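Local coordinates for peptide ABC transporter, peptide-binding protein (Thermus thermophilus, PDB 2D5W), which binds oligopeptides, here held in complex with a pentapeptide, and probably delivers them to an ABC transporter for uptake, at residues Asp449-Arg454 with Cys458-Met463; Ile27-Ile32 with Gln499-Gly504. All coordinates share one frame; numbering follows the deposited sequence.

Interaction 1 (Asp449-Arg454 with Cys458-Met463); sequences DEFIQR and CKWTGM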
loop_
_atom_site.group_PDB
_atom_site.type_symbol
_atom_site.label_atom_id
_atom_site.label_comp_id
_atom_site.label_asym_id
_atom_site.label_seq_id
_atom_site.Cartn_x
_atom_site.Cartn_y
_atom_site.Cartn_z
ATOM N N ASP A 449 9.922 7.309 -2.011
ATOM C CA ASP A 449 9.703 8.435 -1.111
ATOM C C ASP A 449 10.040 9.804 -1.684
ATOM O O ASP A 449 9.264 10.752 -1.529
ATOM C CB ASP A 449 10.463 8.232 0.218
ATOM C CG ASP A 449 11.985 8.132 0.049
ATOM O OD1 ASP A 449 12.680 8.235 1.087
ATOM O OD2 ASP A 449 12.496 7.942 -1.075
ATOM N N GLU A 450 11.180 9.908 -2.360
ATOM C CA GLU A 450 11.621 11.178 -2.908
ATOM C C GLU A 450 10.707 11.765 -3.966
ATOM O O GLU A 450 10.903 12.901 -4.397
ATOM C CB GLU A 450 13.056 11.061 -3.427
ATOM C CG GLU A 450 14.035 10.673 -2.327
ATOM C CD GLU A 450 15.460 11.095 -2.619
ATOM O OE1 GLU A 450 15.976 10.752 -3.702
ATOM O OE2 GLU A 450 16.064 11.768 -1.755
ATOM N N PHE A 451 9.712 10.997 -4.398
ATOM C CA PHE A 451 8.748 11.523 -5.352
ATOM C C PHE A 451 7.382 11.655 -4.680
ATOM O O PHE A 451 6.927 12.762 -4.399
ATOM C CB PHE A 451 8.600 10.638 -6.593
ATOM C CG PHE A 451 7.751 11.267 -7.672
ATOM C CD1 PHE A 451 8.289 12.221 -8.530
ATOM C CD2 PHE A 451 6.402 10.951 -7.791
ATOM C CE1 PHE A 451 7.496 12.853 -9.490
ATOM C CE2 PHE A 451 5.601 11.580 -8.750
ATOM C CZ PHE A 451 6.150 12.530 -9.597
ATOM N N ILE A 452 6.747 10.525 -4.387
ATOM C CA ILE A 452 5.410 10.547 -3.803
ATOM C C ILE A 452 5.272 11.330 -2.499
ATOM O O ILE A 452 4.269 12.020 -2.299
ATOM C CB ILE A 452 4.863 9.094 -3.622
ATOM C CG1 ILE A 452 3.415 9.129 -3.127
ATOM C CG2 ILE A 452 5.738 8.308 -2.666
ATOM C CD1 ILE A 452 2.696 7.795 -3.263
ATOM N N GLN A 453 6.274 11.251 -1.629
ATOM C CA GLN A 453 6.226 11.944 -0.345
ATOM C C GLN A 453 6.930 13.301 -0.333
ATOM O O GLN A 453 7.343 13.783 0.721
ATOM C CB GLN A 453 6.784 11.015 0.748
ATOM C CG GLN A 453 5.796 9.884 1.077
ATOM C CD GLN A 453 6.425 8.604 1.617
ATOM O OE1 GLN A 453 5.721 7.618 1.844
ATOM N NE2 GLN A 453 7.734 8.609 1.823
ATOM N N ARG A 454 7.037 13.933 -1.502
ATOM C CA ARG A 454 7.694 15.234 -1.600
ATOM C C ARG A 454 6.896 16.302 -2.354
ATOM O O ARG A 454 7.474 17.204 -2.966
ATOM C CB ARG A 454 9.082 15.070 -2.229
ATOM C CG ARG A 454 10.042 14.211 -1.398
ATOM C CD ARG A 454 10.437 14.880 -0.082
ATOM N NE ARG A 454 11.443 14.102 0.645
ATOM C CZ ARG A 454 11.187 13.018 1.370
ATOM N NH1 ARG A 454 12.176 12.382 1.982
ATOM N NH2 ARG A 454 9.944 12.577 1.510
ATOM N N CYS A 458 7.275 20.413 -3.998
ATOM C CA CYS A 458 6.799 20.590 -5.366
ATOM C C CYS A 458 7.378 19.601 -6.389
ATOM O O CYS A 458 7.544 19.937 -7.562
ATOM C CB CYS A 458 7.041 22.043 -5.819
ATOM S SG CYS A 458 6.807 23.293 -4.503
ATOM N N LYS A 459 7.662 18.375 -5.949
ATOM C CA LYS A 459 8.196 17.345 -6.842
ATOM C C LYS A 459 7.162 16.991 -7.910
ATOM O O LYS A 459 7.515 16.757 -9.064
ATOM C CB LYS A 459 8.612 16.106 -6.047
ATOM C CG LYS A 459 9.969 16.242 -5.369
ATOM C CD LYS A 459 11.101 16.346 -6.390
ATOM C CE LYS A 459 11.197 15.095 -7.255
ATOM N NZ LYS A 459 12.334 15.153 -8.221
ATOM N N TRP A 460 5.897 16.898 -7.508
ATOM C CA TRP A 460 4.804 16.691 -8.455
ATOM C C TRP A 460 3.896 17.862 -8.091
ATOM O O TRP A 460 3.714 18.170 -6.911
ATOM C CB TRP A 460 4.124 15.315 -8.332
ATOM C CG TRP A 460 3.708 14.853 -6.981
ATOM C CD1 TRP A 460 4.482 14.217 -6.050
ATOM C CD2 TRP A 460 2.388 14.908 -6.435
ATOM N NE1 TRP A 460 3.721 13.869 -4.962
ATOM C CE2 TRP A 460 2.431 14.282 -5.171
ATOM C CE3 TRP A 460 1.169 15.427 -6.893
ATOM C CZ2 TRP A 460 1.298 14.161 -4.359
ATOM C CZ3 TRP A 460 0.045 15.307 -6.085
ATOM C CH2 TRP A 460 0.119 14.680 -4.833
ATOM N N THR A 461 3.347 18.524 -9.104
ATOM C CA THR A 461 2.584 19.751 -8.896
ATOM C C THR A 461 1.120 19.813 -9.290
ATOM O O THR A 461 0.532 20.898 -9.295
ATOM C CB THR A 461 3.274 20.897 -9.638
ATOM O OG1 THR A 461 3.305 20.586 -11.038
ATOM C CG2 THR A 461 4.704 21.076 -9.136
ATOM N N GLY A 462 0.525 18.682 -9.631
ATOM C CA GLY A 462 -0.867 18.719 -10.025
ATOM C C GLY A 462 -1.628 17.481 -9.621
ATOM O O GLY A 462 -1.937 17.286 -8.446
ATOM N N MET A 463 -1.922 16.650 -10.615
ATOM C CA MET A 463 -2.656 15.405 -10.441
ATOM C C MET A 463 -1.706 14.210 -10.451
ATOM O O MET A 463 -0.744 14.180 -11.215
ATOM C CB MET A 463 -3.669 15.253 -11.577
ATOM C CG MET A 463 -4.736 16.338 -11.617
ATOM S SD MET A 463 -5.577 16.481 -13.227
ATOM C CE MET A 463 -6.535 14.973 -13.266
#

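Interaction 2 (Ile27-Ile32 with Gln499-Gly504); sequences ISNQAI and QGQNIG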
loop_
_atom_site.group_PDB
_atom_site.type_symbol
_atom_site.label_atom_id
_atom_site.label_comp_id
_atom_site.label_asym_id
_atom_site.label_seq_id
_atom_site.Cartn_x
_atom_site.Cartn_y
_atom_site.Cartn_z
ATOM N N ILE A 27 11.358 4.127 2.374
ATOM C CA ILE A 27 11.850 4.450 1.035
ATOM C C ILE A 27 10.797 4.031 0.013
ATOM O O ILE A 27 10.491 4.776 -0.919
ATOM C CB ILE A 27 13.182 3.741 0.727
ATOM C CG1 ILE A 27 14.253 4.221 1.713
ATOM C CG2 ILE A 27 13.608 4.028 -0.711
ATOM C CD1 ILE A 27 15.627 3.640 1.480
ATOM N N SER A 28 10.250 2.832 0.186
ATOM C CA SER A 28 9.202 2.340 -0.696
ATOM C C SER A 28 8.152 1.567 0.074
ATOM O O SER A 28 8.471 0.686 0.880
ATOM C CB SER A 28 9.750 1.423 -1.785
ATOM O OG SER A 28 8.662 0.824 -2.475
ATOM N N ASN A 29 6.897 1.901 -0.185
ATOM C CA ASN A 29 5.784 1.213 0.436
ATOM C C ASN A 29 4.931 0.605 -0.684
ATOM O O ASN A 29 3.732 0.396 -0.530
ATOM C CB ASN A 29 4.965 2.183 1.289
ATOM C CG ASN A 29 3.912 1.477 2.103
ATOM O OD1 ASN A 29 4.140 0.381 2.610
ATOM N ND2 ASN A 29 2.753 2.108 2.245
ATOM N N GLN A 30 5.572 0.323 -1.814
ATOM C CA GLN A 30 4.898 -0.278 -2.963
ATOM C C GLN A 30 4.206 -1.577 -2.587
ATOM O O GLN A 30 4.764 -2.404 -1.862
ATOM C CB GLN A 30 5.907 -0.615 -4.056
ATOM C CG GLN A 30 6.468 0.549 -4.831
ATOM C CD GLN A 30 7.721 0.139 -5.571
ATOM O OE1 GLN A 30 8.778 -0.041 -4.967
ATOM N NE2 GLN A 30 7.606 -0.040 -6.880
ATOM N N ALA A 31 3.001 -1.768 -3.105
ATOM C CA ALA A 31 2.268 -2.995 -2.857
ATOM C C ALA A 31 3.068 -4.199 -3.363
ATOM O O ALA A 31 3.096 -5.242 -2.712
ATOM C CB ALA A 31 0.908 -2.943 -3.548
ATOM N N ILE A 32 3.733 -4.063 -4.509
ATOM C CA ILE A 32 4.487 -5.195 -5.041
ATOM C C ILE A 32 5.628 -5.587 -4.105
ATOM O O ILE A 32 5.927 -6.774 -3.942
ATOM C CB ILE A 32 5.022 -4.918 -6.491
ATOM C CG1 ILE A 32 5.743 -6.160 -7.033
ATOM C CG2 ILE A 32 5.956 -3.716 -6.505
ATOM C CD1 ILE A 32 4.881 -7.405 -7.116
ATOM N N GLN A 499 7.162 12.565 7.591
ATOM C CA GLN A 499 6.357 11.462 8.102
ATOM C C GLN A 499 4.910 11.535 7.618
ATOM O O GLN A 499 4.382 12.620 7.359
ATOM C CB GLN A 499 6.372 11.473 9.634
ATOM C CG GLN A 499 7.764 11.388 10.240
ATOM C CD GLN A 499 7.777 11.558 11.753
ATOM O OE1 GLN A 499 6.883 12.177 12.335
ATOM N NE2 GLN A 499 8.811 11.027 12.395
ATOM N N GLY A 500 4.270 10.377 7.493
ATOM C CA GLY A 500 2.877 10.356 7.081
ATOM C C GLY A 500 2.592 10.086 5.617
ATOM O O GLY A 500 3.496 10.087 4.778
ATOM N N GLN A 501 1.312 9.879 5.319
ATOM C CA GLN A 501 0.864 9.578 3.966
ATOM C C GLN A 501 -0.183 10.527 3.384
ATOM O O GLN A 501 -0.783 10.217 2.356
ATOM C CB GLN A 501 0.336 8.140 3.903
ATOM C CG GLN A 501 1.390 7.079 4.170
ATOM C CD GLN A 501 0.820 5.678 4.094
ATOM O OE1 GLN A 501 0.056 5.261 4.962
ATOM N NE2 GLN A 501 1.178 4.951 3.045
ATOM N N ASN A 502 -0.427 11.656 4.043
ATOM C CA ASN A 502 -1.367 12.655 3.517
ATOM C C ASN A 502 -0.479 13.431 2.541
ATOM O O ASN A 502 -0.072 14.567 2.798
ATOM C CB ASN A 502 -1.862 13.566 4.645
ATOM C CG ASN A 502 -2.909 14.570 4.180
ATOM O OD1 ASN A 502 -3.023 14.880 2.990
ATOM N ND2 ASN A 502 -3.670 15.100 5.130
ATOM N N ILE A 503 -0.188 12.784 1.416
ATOM C CA ILE A 503 0.718 13.317 0.410
ATOM C C ILE A 503 0.286 14.577 -0.322
ATOM O O ILE A 503 1.131 15.287 -0.866
ATOM C CB ILE A 503 1.087 12.208 -0.616
ATOM C CG1 ILE A 503 -0.171 11.688 -1.322
ATOM C CG2 ILE A 503 1.786 11.050 0.106
ATOM C CD1 ILE A 503 -0.796 12.646 -2.297
ATOM N N GLY A 504 -1.017 14.844 -0.333
ATOM C CA GLY A 504 -1.549 16.026 -0.996
ATOM C C GLY A 504 -1.675 17.246 -0.095
ATOM O O GLY A 504 -2.076 18.317 -0.556
#

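Interaction 1 (Asp449-Arg454 with Cys458-Met463)
W460 meets the end of helix 449-452 with both its indole N-H and its CB. W460 NE1 donates to I452 O at 3.3 Å, nearly straight at 165°; the oxygen lies in the indole plane, whereas the nitrogen stands above the I452 carbonyl plane. The neighbouring edge atom, W460 CD1, comes to 3.3 Å from F451 O. The same CD1 lies over one face of the F451 ring, toward its rim, and W460 CB packs on F451 CZ at 3.7 Å, but the F451 ring and the five-membered ring of W460, tilted 30° to each other, are displaced and share little face. F451 reaches the indole because its CG is anti to the backbone N (chi1 -172°). A leucine in place of W460 would probably leave I452 O without this donor and open a gap beside the F451 ring. Just before the tryptophan, K459 N donates to R454 O at 3.2 Å, closing the loop that follows the helix. The K459 chain, bent at chi2 and chi3, folds back so that K459 CG touches R454 CB at 3.5 Å and K459 CE passes 3.6 Å from E450 O. R454 turns its guanidinium back, and R454 NH2 donates to Q453 O at 3.0 Å. C458 is tied to C314 by a disulfide, F451 packs on strand 401-410, I452 lies against strand 463-469, and W460 also touches D307 of strand 293-308 and meets F464 edge-to-face.

Interaction 2 (Ile27-Ile32 with Gln499-Gly504)
A slight, buried meeting of two amide side chains, N29 and Q501, brings the loop before helix 31-40 close to the loop before helix 509-518 beside the bound peptide. The amide nitrogens N29 ND2 and Q501 NE2 stand 3.3 Å apart; both are donors, so no hydrogen bond joins them. The side chains cross at about a right angle, their amide planes 58° apart, and only 49 Å² is buried. Q501 gets there with its chain extended beyond CG (chi2 -180°), and its NE2 instead donates to the peptide backbone. The CB of N29 is directed toward 499-504, and CG anti to the backbone N (chi1 -172°) sends the amide across, so that ND2 makes the approach. N29 also packs on the peptide backbone, which suggests that the peptide, more than a direct bond, brings the two amides together. The N29 loop is shaped by an ST turn: Q30 N donates to S28 OG at 3.2 Å, while S28 OG donates to Q30 OE1 at 2.6 Å, in the carbonyl plane and on a lone pair. Q30 takes the N-cap position of helix 31-40, whose A31 makes a backbone hydrogen bond to the peptide. Nearby, I27 packs on helix 182-194, and I503 leans on I452 of helix 449-452.

The centres of interactions 1 and 2 lie about 11 Å apart, and the two touch directly. Segment 27-32 meets helix 449-452 at its start, where D449 N lies 2.8 Å from I27 O, a probable hydrogen bond. Segment 499-504 meets the helix at I452, with I503 CG2 3.6 Å from I452 O, and reaches the loop beyond, where I503 CD1 packs on W460 CZ2 at 3.3 Å. Along the chain, 27-32 comes first, then 449-454 and 458-463, then 499-504, so interaction 1 falls between the two halves of interaction 2. Interaction 1 borders the sheet with strands 401-410 and 463-469, whereas interaction 2 lines the peptide site, which probably places the helix-and-tryptophan packing behind the ligand-contacting loops.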